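Local coordinates for protein serine--tRNA ligase, cytoplasmic (Candida albicans, PDB 3QO8) that attaches serine to tRNA(Ser) in two steps, first activating the amino acid with ATP as Ser-AMP and then transferring it to the acceptor end of the tRNA, at residues D228-K233 / L243-E248; S276-E281 / V295-K300. One frame throughout, in Å; residues are numbered along the deposited sequence. Where two conformers were deposited one is given.

How the contacts relate
Contact 1 (228-233 with 243-248) closes before contact 2 (276-281 with 295-300) opens, yet their centres lie only about 8 Å apart and both touch the same bound seryl-sulfamoyl-adenosine, an analogue of the seryl-adenylate intermediate. Contact 1 meets the seryl amine through Thr246 and Glu248, whereas contact 2 grips the adenine and the sulfamoyl group that stands in for the phosphate and, through Arg279, also reaches the seryl carbonyl. Among the bonds that join them are Lys300 NZ with Thr246 OG1 at 2.8 Å, Arg280 N with Glu230 O, also 2.8 Å, and Arg279 NE with Ala245 O. Both contacts also reach the second subunit of the homodimer, placing the pocket close to the dimer interface.

Contact 1. Residues D228-K233 / L243-E248; sequences DEELYK and LIATSE. With SSA (5'-O-(N-(L-seryl)-sulfamoyl)adenosine), chain B.
Leu231 meets Leu243 O and Ala245 CB with the end of its side chain, and Glu230 lays its carboxylate against Ala245 CB; this is the tight part of the contact. Leu231 CD2 lodges 3.5 Å from Leu243 O and 3.8 Å from Ala245 CB, a fit for a branched apolar tip in a buried spot. Ala245 CB also sits 3.4 Å from Glu230 CD and almost as near to both carboxylate oxygens; the small methyl leaves room for the carboxylate to lie against it. With CG anti to its backbone N (chi1 -164°) and an extended chain beyond, Glu230 carries that carboxylate across to Ala245. Its polar end is engaged elsewhere: OE1 with Gln226, and OE2 in a long, weak ion pair with Arg279.

Further down, Leu243 N donates to Tyr232 O at 3.0 Å with an angle of 159° at the hydrogen, and Tyr232 CB rests against Leu243 CD1. A water extends this pairing, accepting from Tyr232 N and donating to Leu243 O at 2.7 Å. Tyr232 and Leu243 also pack on Val234 and Met212 of the second subunit.

The other end is loose. Asp228 and Glu229, closing helix 224-229, are exposed and poorly ordered, as suits acidic residues facing solvent.

Beyond the packing, 246-248 turns to the ligand. Thr246 OG1 caps the following helix by accepting from Glu248 N, accepts from the seryl amine N10 of the ligand at 3.0 Å, and is also hydrogen-bonded to Lys300 NZ, so three nitrogens gather round it. In one of its two conformers Glu248 OE1 accepts from N10 at 2.8 Å. A hydroxyl and, in that conformer, a carboxylate around one amine fit recognition of the seryl alpha-amino group, consistent with a serine-binding role; the acid would probably stabilise its positive charge.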
ATOM      1  N   ASP A 228     -16.086   1.846  -9.972  1.00 50.33           N
ATOM      2  CA  ASP A 228     -17.229   1.094  -9.451  1.00 57.41           C
ATOM      3  C   ASP A 228     -16.872  -0.212  -8.733  1.00 49.43           C
ATOM      4  O   ASP A 228     -17.362  -0.476  -7.640  1.00 48.61           O
ATOM      5  CB  ASP A 228     -18.240   0.811 -10.568  1.00 67.56           C
ATOM      6  CG  ASP A 228     -18.985   2.057 -11.011  1.00 75.07           C
ATOM      7  OD1 ASP A 228     -19.199   2.955 -10.168  1.00 70.27           O
ATOM      8  OD2 ASP A 228     -19.359   2.139 -12.201  1.00 84.38           O
ATOM      9  N   GLU A 229     -16.033  -1.036  -9.344  1.00 47.69           N
ATOM     10  CA  GLU A 229     -15.771  -2.349  -8.768  1.00 58.92           C
ATOM     11  C   GLU A 229     -14.294  -2.676  -8.609  1.00 48.36           C
ATOM     12  O   GLU A 229     -13.940  -3.813  -8.281  1.00 47.41           O
ATOM     13  CB  GLU A 229     -16.460  -3.442  -9.595  1.00 73.35           C
ATOM     14  CG  GLU A 229     -15.997  -3.526 -11.040  1.00 83.08           C
ATOM     15  CD  GLU A 229     -16.803  -4.529 -11.851  1.00 91.96           C
ATOM     16  OE1 GLU A 229     -17.820  -5.040 -11.330  1.00 93.41           O
ATOM     17  OE2 GLU A 229     -16.417  -4.808 -13.006  1.00 92.90           O
ATOM     18  N   GLU A 230     -13.428  -1.696  -8.846  1.00 33.55           N
ATOM     19  CA  GLU A 230     -11.995  -1.966  -8.765  1.00 32.38           C
ATOM     20  C   GLU A 230     -11.297  -1.212  -7.636  1.00 26.89           C
ATOM     21  O   GLU A 230     -10.545  -1.816  -6.870  1.00 22.53           O
ATOM     22  CB  GLU A 230     -11.292  -1.702 -10.108  1.00 39.81           C
ATOM     23  CG  GLU A 230      -9.888  -2.312 -10.213  1.00 41.29           C
ATOM     24  CD  GLU A 230      -9.121  -1.856 -11.460  1.00 47.40           C
ATOM     25  OE1 GLU A 230      -9.231  -0.661 -11.833  1.00 47.87           O
ATOM     26  OE2 GLU A 230      -8.402  -2.689 -12.066  1.00 42.46           O
ATOM     27  N   LEU A 231     -11.548   0.094  -7.522  1.00 25.28           N
ATOM     28  CA  LEU A 231     -10.682   0.950  -6.702  1.00 26.11           C
ATOM     29  C   LEU A 231     -11.125   1.118  -5.259  1.00 28.65           C
ATOM     30  O   LEU A 231     -12.296   1.374  -4.979  1.00 22.69           O
ATOM     31  CB  LEU A 231     -10.523   2.332  -7.337  1.00 25.93           C
ATOM     32  CG  LEU A 231      -9.894   2.355  -8.728  1.00 26.17           C
ATOM     33  CD1 LEU A 231      -9.846   3.783  -9.242  1.00 31.54           C
ATOM     34  CD2 LEU A 231      -8.500   1.740  -8.690  1.00 26.45           C
ATOM     35  N   TYR A 232     -10.171   0.995  -4.342  1.00 18.83           N
ATOM     36  CA  TYR A 232     -10.441   1.263  -2.950  1.00 20.81           C
ATOM     37  C   TYR A 232     -10.343   2.756  -2.757  1.00 24.22           C
ATOM     38  O   TYR A 232      -9.395   3.390  -3.229  1.00 23.89           O
ATOM     39  CB  TYR A 232      -9.383   0.626  -2.054  1.00 19.14           C
ATOM     40  CG  TYR A 232      -9.475  -0.869  -1.901  1.00 20.07           C
ATOM     41  CD1 TYR A 232     -10.275  -1.435  -0.919  1.00 24.24           C
ATOM     42  CD2 TYR A 232      -8.741  -1.707  -2.721  1.00 17.61           C
ATOM     43  CE1 TYR A 232     -10.352  -2.801  -0.762  1.00 22.38           C
ATOM     44  CE2 TYR A 232      -8.803  -3.079  -2.576  1.00 18.40           C
ATOM     45  CZ  TYR A 232      -9.609  -3.618  -1.593  1.00 21.22           C
ATOM     46  OH  TYR A 232      -9.669  -4.980  -1.447  1.00 22.72           O
ATOM     47  N   LYS A 233     -11.296   3.318  -2.034  1.00 26.50           N
ATOM     48  CA  LYS A 233     -11.220   4.724  -1.665  1.00 29.38           C
ATOM     49  C   LYS A 233     -10.498   4.879  -0.314  1.00 34.40           C
ATOM     50  O   LYS A 233     -10.631   4.037   0.573  1.00 34.52           O
ATOM     51  CB  LYS A 233     -12.632   5.319  -1.627  1.00 36.42           C
ATOM     52  CG  LYS A 233     -12.676   6.832  -1.478  1.00 45.90           C
ATOM     53  CD  LYS A 233     -14.104   7.358  -1.514  1.00 51.29           C
ATOM     54  CE  LYS A 233     -14.726   7.176  -2.888  1.00 60.95           C
ATOM     55  NZ  LYS A 233     -16.141   7.656  -2.934  1.00 68.23           N
ATOM     56  N   LEU A 243      -6.585   4.309  -3.784  1.00 19.49           N
ATOM     57  CA  LEU A 243      -5.454   3.408  -3.963  1.00 16.55           C
ATOM     58  C   LEU A 243      -5.377   2.977  -5.426  1.00 15.48           C
ATOM     59  O   LEU A 243      -6.409   2.742  -6.068  1.00 16.20           O
ATOM     60  CB  LEU A 243      -5.612   2.183  -3.063  1.00 17.13           C
ATOM     61  CG  LEU A 243      -5.370   2.465  -1.575  1.00 20.64           C
ATOM     62  CD1 LEU A 243      -5.663   1.202  -0.770  1.00 20.91           C
ATOM     63  CD2 LEU A 243      -3.932   2.918  -1.355  1.00 22.80           C
ATOM     64  N   ILE A 244      -4.165   2.868  -5.960  1.00 15.57           N
ATOM     65  CA  ILE A 244      -3.995   2.515  -7.367  1.00 16.77           C
ATOM     66  C   ILE A 244      -4.198   1.024  -7.608  1.00 20.23           C
ATOM     67  O   ILE A 244      -3.903   0.214  -6.734  1.00 13.12           O
ATOM     68  CB  ILE A 244      -2.605   2.950  -7.900  1.00 11.12           C
ATOM     69  CG1 ILE A 244      -1.479   2.108  -7.279  1.00 19.32           C
ATOM     70  CG2 ILE A 244      -2.400   4.484  -7.667  1.00 11.63           C
ATOM     71  CD1 ILE A 244      -0.067   2.429  -7.819  1.00 16.26           C
ATOM     72  N   ALA A 245      -4.719   0.678  -8.792  1.00 16.02           N
ATOM     73  CA  ALA A 245      -4.880  -0.708  -9.219  1.00 13.37           C
ATOM     74  C   ALA A 245      -3.637  -1.197  -9.948  1.00 17.03           C
ATOM     75  O   ALA A 245      -3.431  -2.399 -10.113  1.00 14.48           O
ATOM     76  CB  ALA A 245      -6.130  -0.840 -10.142  1.00 16.27           C
ATOM     77  N   THR A 246      -2.799  -0.257 -10.380  1.00 15.31           N
ATOM     78  CA  THR A 246      -1.616  -0.583 -11.176  1.00 15.31           C
ATOM     79  C   THR A 246      -0.774   0.676 -11.281  1.00 16.54           C
ATOM     80  O   THR A 246      -1.320   1.779 -11.322  1.00 16.03           O
ATOM     81  CB  THR A 246      -2.001  -1.073 -12.622  1.00 17.95           C
ATOM     82  OG1 THR A 246      -0.879  -0.918 -13.500  1.00 14.45           O
ATOM     83  CG2 THR A 246      -3.160  -0.261 -13.184  1.00 15.19           C
ATOM     84  N   SER A 247       0.548   0.523 -11.319  1.00 13.44           N
ATOM     85  CA  SER A 247       1.416   1.691 -11.458  1.00 13.40           C
ATOM     86  C   SER A 247       1.186   2.438 -12.772  1.00 17.43           C
ATOM     87  O   SER A 247       1.618   3.582 -12.930  1.00 18.95           O
ATOM     88  CB  SER A 247       2.901   1.343 -11.254  1.00 17.35           C
ATOM     89  OG  SER A 247       3.367   0.408 -12.223  1.00 16.00           O
ATOM     90  N   GLU A 248       0.502   1.779 -13.707  0.55 16.68           N
ATOM     91  CA  GLU A 248       0.092   2.411 -14.957  0.55 17.28           C
ATOM     92  C   GLU A 248      -0.605   3.737 -14.670  0.55 17.55           C
ATOM     93  O   GLU A 248      -0.383   4.736 -15.348  0.55 17.16           O
ATOM     94  CB  GLU A 248      -0.859   1.491 -15.733  0.55 13.73           C
ATOM     95  CG  GLU A 248      -1.359   2.074 -17.047  0.55 17.98           C
ATOM     96  CD  GLU A 248      -2.670   1.443 -17.542  0.55 25.63           C
ATOM     97  OE1 GLU A 248      -2.939   0.243 -17.271  0.55 13.47           O
ATOM     98  OE2 GLU A 248      -3.440   2.173 -18.207  0.55 23.04           O
TER
HETATM   99  N10 SSA B 486      -1.302  -1.777 -16.347  1.00 14.59           N
HETATM  100  CA  SSA B 486      -1.818  -2.960 -17.033  1.00 22.33           C
HETATM  101  CB  SSA B 486      -0.659  -3.826 -17.526  1.00 20.82           C
HETATM  102  OG  SSA B 486       0.017  -4.446 -16.413  1.00 20.31           O
HETATM  103  C9  SSA B 486      -2.700  -3.756 -16.113  1.00 23.30           C
HETATM  104  O9  SSA B 486      -2.827  -3.460 -14.931  1.00 18.85           O
HETATM  105  N8  SSA B 486      -3.323  -4.796 -16.659  1.00 16.25           N
HETATM  106  S1  SSA B 486      -4.053  -5.929 -15.792  1.00 20.78           S
HETATM  107  O1S SSA B 486      -5.251  -5.467 -15.153  1.00 18.88           O
HETATM  108  O2S SSA B 486      -4.351  -7.027 -16.651  1.00 19.97           O
HETATM  109  O5' SSA B 486      -3.082  -6.459 -14.720  1.00 18.15           O
HETATM  110  C5' SSA B 486      -1.782  -6.903 -15.066  1.00 15.62           C
HETATM  111  C4' SSA B 486      -1.514  -8.255 -14.396  1.00 18.17           C
HETATM  112  O4' SSA B 486      -1.603  -8.202 -12.967  1.00 18.07           O
HETATM  113  C3' SSA B 486      -2.496  -9.337 -14.787  1.00 17.98           C
HETATM  114  O3' SSA B 486      -2.170  -9.847 -16.088  1.00 17.45           O
HETATM  115  C2' SSA B 486      -2.279 -10.343 -13.663  1.00 19.10           C
HETATM  116  O2' SSA B 486      -1.085 -11.113 -13.902  1.00 18.77           O
HETATM  117  C1' SSA B 486      -2.025  -9.456 -12.444  1.00 15.27           C
HETATM  118  N9  SSA B 486      -3.273  -9.273 -11.674  1.00 18.06           N
HETATM  119  C8  SSA B 486      -4.363  -8.586 -12.050  1.00 17.51           C
HETATM  120  N7  SSA B 486      -5.288  -8.674 -11.071  1.00 17.60           N
HETATM  121  C5  SSA B 486      -4.757  -9.416 -10.082  1.00 20.02           C
HETATM  122  C6  SSA B 486      -5.222  -9.824  -8.847  1.00 18.94           C
HETATM  123  N6  SSA B 486      -6.464  -9.460  -8.460  1.00 15.67           N
HETATM  124  N1  SSA B 486      -4.427 -10.580  -8.054  1.00 15.97           N
HETATM  125  C2  SSA B 486      -3.201 -10.932  -8.457  1.00 19.65           C
HETATM  126  N3  SSA B 486      -2.719 -10.541  -9.644  1.00 16.94           N
HETATM  127  C4  SSA B 486      -3.488  -9.797 -10.471  1.00 16.74           C
HETATM  128  O   HOH W   1      -7.548   0.352  -5.440  1.00 20.23           O

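Contact 2. Residues S276-E281 / V295-K300; sequences SCFRRE and VHAFEK. With SSA (5'-O-(N-(L-seryl)-sulfamoyl)adenosine), chain B.
Phe298 is held between Cys277 and the adenine of the ligand: Cys277 CB lies 3.8 Å from the ring centroid, 17° off the normal, and adenine N3 stands over the centre of the opposite face. A flat, polarisable phenyl suits this place, and the small cysteine backs it, its SG making an oblique sulfur-aromatic contact. Phe298 reaches the base with CG between its backbone N and carbonyl carbon (chi1 63°). The adenine rim is read by the backbone of Val295, whose N donates to ligand N1 at 2.9 Å while its O accepts from ligand N6 at 2.9 Å; Glu281 OE1 adds a weak bond to N6.

Arg279 sets one face of its guanidinium over ligand C8, its plane 59° from the Phe298 ring. NH1 donates to ligand O1S at 2.8 Å and NH2 to the seryl carbonyl O9 at 3.0 Å, a forked group well matched to clustered oxygens.

A second shell places these groups. Arg279 NE is held by Ala245 O, and Glu281 OE2 by a salt bridge to Arg294. The Arg279 carbonyl accepts from His296 ND1 at 2.8 Å, almost exactly in the imidazole plane, while Arg279 N pairs with His296 O. On the sheet face away from the adenine, Ser276 OG donates to Glu299 OE2 at 2.7 Å, and Phe278 CD1 meets Ala297 CB.

The arrangement matches motif 2 of class II synthetases: two antiparallel strands joined by a long loop. Cys277 and Phe298 form the hydrogen-bonded pair linking strands 269-278 and 297-307. Strand 205-208 runs parallel to the first and strand 399-404 antiparallel to the second, while Arg280 forms a salt bridge with Asp236 of the second subunit.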
ATOM      1  N   SER A 276       3.030  -1.600  -5.287  1.00 11.40           N
ATOM      2  CA  SER A 276       1.929  -2.476  -4.919  1.00 13.80           C
ATOM      3  C   SER A 276       0.674  -2.008  -5.664  1.00 17.68           C
ATOM      4  O   SER A 276       0.609  -0.857  -6.124  1.00 15.49           O
ATOM      5  CB  SER A 276       1.710  -2.482  -3.409  1.00 15.44           C
ATOM      6  OG  SER A 276       2.756  -3.215  -2.788  1.00 18.83           O
ATOM      7  N   CYS A 277      -0.296  -2.912  -5.785  1.00 12.98           N
ATOM      8  CA  CYS A 277      -1.525  -2.700  -6.545  1.00 14.13           C
ATOM      9  C   CYS A 277      -2.678  -3.232  -5.723  1.00 13.82           C
ATOM     10  O   CYS A 277      -2.563  -4.289  -5.103  1.00 18.60           O
ATOM     11  CB  CYS A 277      -1.461  -3.454  -7.884  1.00 10.42           C
ATOM     12  SG  CYS A 277       0.016  -3.037  -8.863  1.00 16.79           S
ATOM     13  N   PHE A 278      -3.795  -2.512  -5.723  1.00 12.25           N
ATOM     14  CA  PHE A 278      -4.926  -2.861  -4.857  1.00 12.12           C
ATOM     15  C   PHE A 278      -6.200  -2.931  -5.675  1.00 19.00           C
ATOM     16  O   PHE A 278      -6.528  -1.988  -6.399  1.00 15.37           O
ATOM     17  CB  PHE A 278      -5.048  -1.823  -3.726  1.00 12.57           C
ATOM     18  CG  PHE A 278      -3.774  -1.659  -2.942  1.00 19.38           C
ATOM     19  CD1 PHE A 278      -3.522  -2.447  -1.829  1.00 20.04           C
ATOM     20  CD2 PHE A 278      -2.802  -0.757  -3.359  1.00 16.03           C
ATOM     21  CE1 PHE A 278      -2.319  -2.321  -1.128  1.00 15.20           C
ATOM     22  CE2 PHE A 278      -1.611  -0.629  -2.668  1.00 20.01           C
ATOM     23  CZ  PHE A 278      -1.376  -1.403  -1.550  1.00 18.81           C
ATOM     24  N   ARG A 279      -6.913  -4.054  -5.574  1.00 12.28           N
ATOM     25  CA  ARG A 279      -8.118  -4.241  -6.357  1.00 16.51           C
ATOM     26  C   ARG A 279      -9.216  -4.892  -5.530  1.00 17.29           C
ATOM     27  O   ARG A 279      -8.990  -5.901  -4.881  1.00 17.62           O
ATOM     28  CB  ARG A 279      -7.803  -5.087  -7.588  1.00 18.23           C
ATOM     29  CG  ARG A 279      -6.701  -4.491  -8.437  1.00 20.42           C
ATOM     30  CD  ARG A 279      -6.544  -5.227  -9.753  1.00 19.37           C
ATOM     31  NE  ARG A 279      -5.448  -4.651 -10.519  1.00 20.61           N
ATOM     32  CZ  ARG A 279      -5.248  -4.857 -11.818  1.00 20.19           C
ATOM     33  NH1 ARG A 279      -6.090  -5.629 -12.518  1.00 17.57           N
ATOM     34  NH2 ARG A 279      -4.210  -4.276 -12.417  1.00 20.40           N
ATOM     35  N   ARG A 280     -10.399  -4.291  -5.546  1.00 15.25           N
ATOM     36  CA  ARG A 280     -11.543  -4.831  -4.818  1.00 18.85           C
ATOM     37  C   ARG A 280     -12.020  -6.164  -5.389  1.00 24.99           C
ATOM     38  O   ARG A 280     -12.582  -6.977  -4.662  1.00 24.11           O
ATOM     39  CB  ARG A 280     -12.688  -3.814  -4.799  1.00 23.17           C
ATOM     40  CG  ARG A 280     -12.347  -2.532  -4.008  1.00 28.66           C
ATOM     41  CD  ARG A 280     -13.579  -1.646  -3.823  1.00 30.57           C
ATOM     42  NE  ARG A 280     -14.706  -2.426  -3.327  1.00 34.87           N
ATOM     43  CZ  ARG A 280     -15.901  -2.466  -3.914  1.00 45.69           C
ATOM     44  NH1 ARG A 280     -16.129  -1.749  -5.010  1.00 42.33           N
ATOM     45  NH2 ARG A 280     -16.867  -3.216  -3.402  1.00 41.71           N
ATOM     46  N   GLU A 281     -11.775  -6.392  -6.682  1.00 19.95           N
ATOM     47  CA  GLU A 281     -12.243  -7.605  -7.351  1.00 25.98           C
ATOM     48  C   GLU A 281     -13.699  -7.840  -6.977  1.00 31.67           C
ATOM     49  O   GLU A 281     -14.097  -8.958  -6.646  1.00 31.46           O
ATOM     50  CB  GLU A 281     -11.395  -8.804  -6.933  1.00 24.57           C
ATOM     51  CG  GLU A 281      -9.912  -8.665  -7.326  1.00 23.98           C
ATOM     52  CD  GLU A 281      -9.703  -8.786  -8.833  1.00 30.42           C
ATOM     53  OE1 GLU A 281      -8.830  -8.086  -9.393  1.00 26.89           O
ATOM     54  OE2 GLU A 281     -10.414  -9.589  -9.466  1.00 34.40           O
ATOM     55  N   VAL A 295      -5.694 -11.853  -5.761  1.00 16.41           N
ATOM     56  CA  VAL A 295      -5.745 -11.279  -4.416  1.00 13.44           C
ATOM     57  C   VAL A 295      -6.114  -9.807  -4.476  1.00 14.81           C
ATOM     58  O   VAL A 295      -6.272  -9.256  -5.560  1.00 17.87           O
ATOM     59  CB  VAL A 295      -4.392 -11.447  -3.694  1.00 16.51           C
ATOM     60  CG1 VAL A 295      -4.171 -12.918  -3.299  1.00 17.29           C
ATOM     61  CG2 VAL A 295      -3.251 -10.937  -4.589  1.00 16.52           C
ATOM     62  N   HIS A 296      -6.262  -9.168  -3.313  1.00 12.82           N
ATOM     63  CA  HIS A 296      -6.663  -7.756  -3.263  1.00 11.65           C
ATOM     64  C   HIS A 296      -5.461  -6.803  -3.292  1.00 15.59           C
ATOM     65  O   HIS A 296      -5.623  -5.621  -3.559  1.00 18.78           O
ATOM     66  CB  HIS A 296      -7.500  -7.460  -2.009  1.00 14.14           C
ATOM     67  CG  HIS A 296      -8.853  -8.109  -2.025  1.00 17.40           C
ATOM     68  ND1 HIS A 296      -9.822  -7.787  -2.955  1.00 20.61           N
ATOM     69  CD2 HIS A 296      -9.390  -9.069  -1.237  1.00 21.71           C
ATOM     70  CE1 HIS A 296     -10.897  -8.530  -2.742  1.00 22.48           C
ATOM     71  NE2 HIS A 296     -10.662  -9.309  -1.703  1.00 24.81           N
ATOM     72  N   ALA A 297      -4.273  -7.326  -3.002  1.00 12.73           N
ATOM     73  CA  ALA A 297      -3.040  -6.525  -2.949  1.00 14.86           C
ATOM     74  C   ALA A 297      -1.920  -7.368  -3.521  1.00 12.29           C
ATOM     75  O   ALA A 297      -1.766  -8.531  -3.143  1.00 16.05           O
ATOM     76  CB  ALA A 297      -2.707  -6.122  -1.487  1.00 16.50           C
ATOM     77  N   PHE A 298      -1.167  -6.817  -4.463  1.00 13.08           N
ATOM     78  CA  PHE A 298      -0.060  -7.556  -5.070  1.00 14.12           C
ATOM     79  C   PHE A 298       0.964  -6.577  -5.608  1.00 14.66           C
ATOM     80  O   PHE A 298       0.657  -5.389  -5.780  1.00 13.19           O
ATOM     81  CB  PHE A 298      -0.562  -8.526  -6.176  1.00 14.10           C
ATOM     82  CG  PHE A 298      -1.223  -7.843  -7.350  1.00 16.25           C
ATOM     83  CD1 PHE A 298      -0.490  -7.492  -8.473  1.00 14.43           C
ATOM     84  CD2 PHE A 298      -2.585  -7.558  -7.330  1.00 14.04           C
ATOM     85  CE1 PHE A 298      -1.107  -6.869  -9.566  1.00 17.75           C
ATOM     86  CE2 PHE A 298      -3.201  -6.920  -8.391  1.00 17.51           C
ATOM     87  CZ  PHE A 298      -2.473  -6.579  -9.518  1.00 18.86           C
ATOM     88  N   GLU A 299       2.188  -7.052  -5.831  1.00 14.90           N
ATOM     89  CA  GLU A 299       3.221  -6.211  -6.448  1.00 13.66           C
ATOM     90  C   GLU A 299       3.317  -6.445  -7.954  1.00 17.20           C
ATOM     91  O   GLU A 299       3.035  -7.540  -8.435  1.00 13.13           O
ATOM     92  CB  GLU A 299       4.587  -6.451  -5.793  1.00 10.12           C
ATOM     93  CG  GLU A 299       4.692  -5.851  -4.361  1.00 14.36           C
ATOM     94  CD  GLU A 299       3.785  -6.567  -3.374  1.00 21.32           C
ATOM     95  OE1 GLU A 299       4.020  -7.763  -3.113  1.00 18.53           O
ATOM     96  OE2 GLU A 299       2.839  -5.935  -2.859  1.00 19.21           O
ATOM     97  N   LYS A 300       3.729  -5.422  -8.697  1.00 14.77           N
ATOM     98  CA  LYS A 300       3.828  -5.555 -10.145  1.00 12.73           C
ATOM     99  C   LYS A 300       4.929  -4.657 -10.690  1.00 13.83           C
ATOM    100  O   LYS A 300       4.993  -3.461 -10.367  1.00 14.32           O
ATOM    101  CB  LYS A 300       2.481  -5.229 -10.822  1.00  9.70           C
ATOM    102  CG  LYS A 300       2.501  -5.375 -12.373  1.00  9.40           C
ATOM    103  CD  LYS A 300       1.072  -5.352 -12.999  1.00  9.64           C
ATOM    104  CE  LYS A 300       0.273  -4.092 -12.593  1.00 17.20           C
ATOM    105  NZ  LYS A 300       1.040  -2.829 -12.807  1.00 14.75           N
TER
HETATM  106  N10 SSA B 486      -1.302  -1.777 -16.347  1.00 14.59           N
HETATM  107  CA  SSA B 486      -1.818  -2.960 -17.033  1.00 22.33           C
HETATM  108  CB  SSA B 486      -0.659  -3.826 -17.526  1.00 20.82           C
HETATM  109  OG  SSA B 486       0.017  -4.446 -16.413  1.00 20.31           O
HETATM  110  C9  SSA B 486      -2.700  -3.756 -16.113  1.00 23.30           C
HETATM  111  O9  SSA B 486      -2.827  -3.460 -14.931  1.00 18.85           O
HETATM  112  N8  SSA B 486      -3.323  -4.796 -16.659  1.00 16.25           N
HETATM  113  S1  SSA B 486      -4.053  -5.929 -15.792  1.00 20.78           S
HETATM  114  O1S SSA B 486      -5.251  -5.467 -15.153  1.00 18.88           O
HETATM  115  O2S SSA B 486      -4.351  -7.027 -16.651  1.00 19.97           O
HETATM  116  O5' SSA B 486      -3.082  -6.459 -14.720  1.00 18.15           O
HETATM  117  C5' SSA B 486      -1.782  -6.903 -15.066  1.00 15.62           C
HETATM  118  C4' SSA B 486      -1.514  -8.255 -14.396  1.00 18.17           C
HETATM  119  O4' SSA B 486      -1.603  -8.202 -12.967  1.00 18.07           O
HETATM  120  C3' SSA B 486      -2.496  -9.337 -14.787  1.00 17.98           C
HETATM  121  O3' SSA B 486      -2.170  -9.847 -16.088  1.00 17.45           O
HETATM  122  C2' SSA B 486      -2.279 -10.343 -13.663  1.00 19.10           C
HETATM  123  O2' SSA B 486      -1.085 -11.113 -13.902  1.00 18.77           O
HETATM  124  C1' SSA B 486      -2.025  -9.456 -12.444  1.00 15.27           C
HETATM  125  N9  SSA B 486      -3.273  -9.273 -11.674  1.00 18.06           N
HETATM  126  C8  SSA B 486      -4.363  -8.586 -12.050  1.00 17.51           C
HETATM  127  N7  SSA B 486      -5.288  -8.674 -11.071  1.00 17.60           N
HETATM  128  C5  SSA B 486      -4.757  -9.416 -10.082  1.00 20.02           C
HETATM  129  C6  SSA B 486      -5.222  -9.824  -8.847  1.00 18.94           C
HETATM  130  N6  SSA B 486      -6.464  -9.460  -8.460  1.00 15.67           N
HETATM  131  N1  SSA B 486      -4.427 -10.580  -8.054  1.00 15.97           N
HETATM  132  C2  SSA B 486      -3.201 -10.932  -8.457  1.00 19.65           C
HETATM  133  N3  SSA B 486      -2.719 -10.541  -9.644  1.00 16.94           N
HETATM  134  C4  SSA B 486      -3.488  -9.797 -10.471  1.00 16.74           C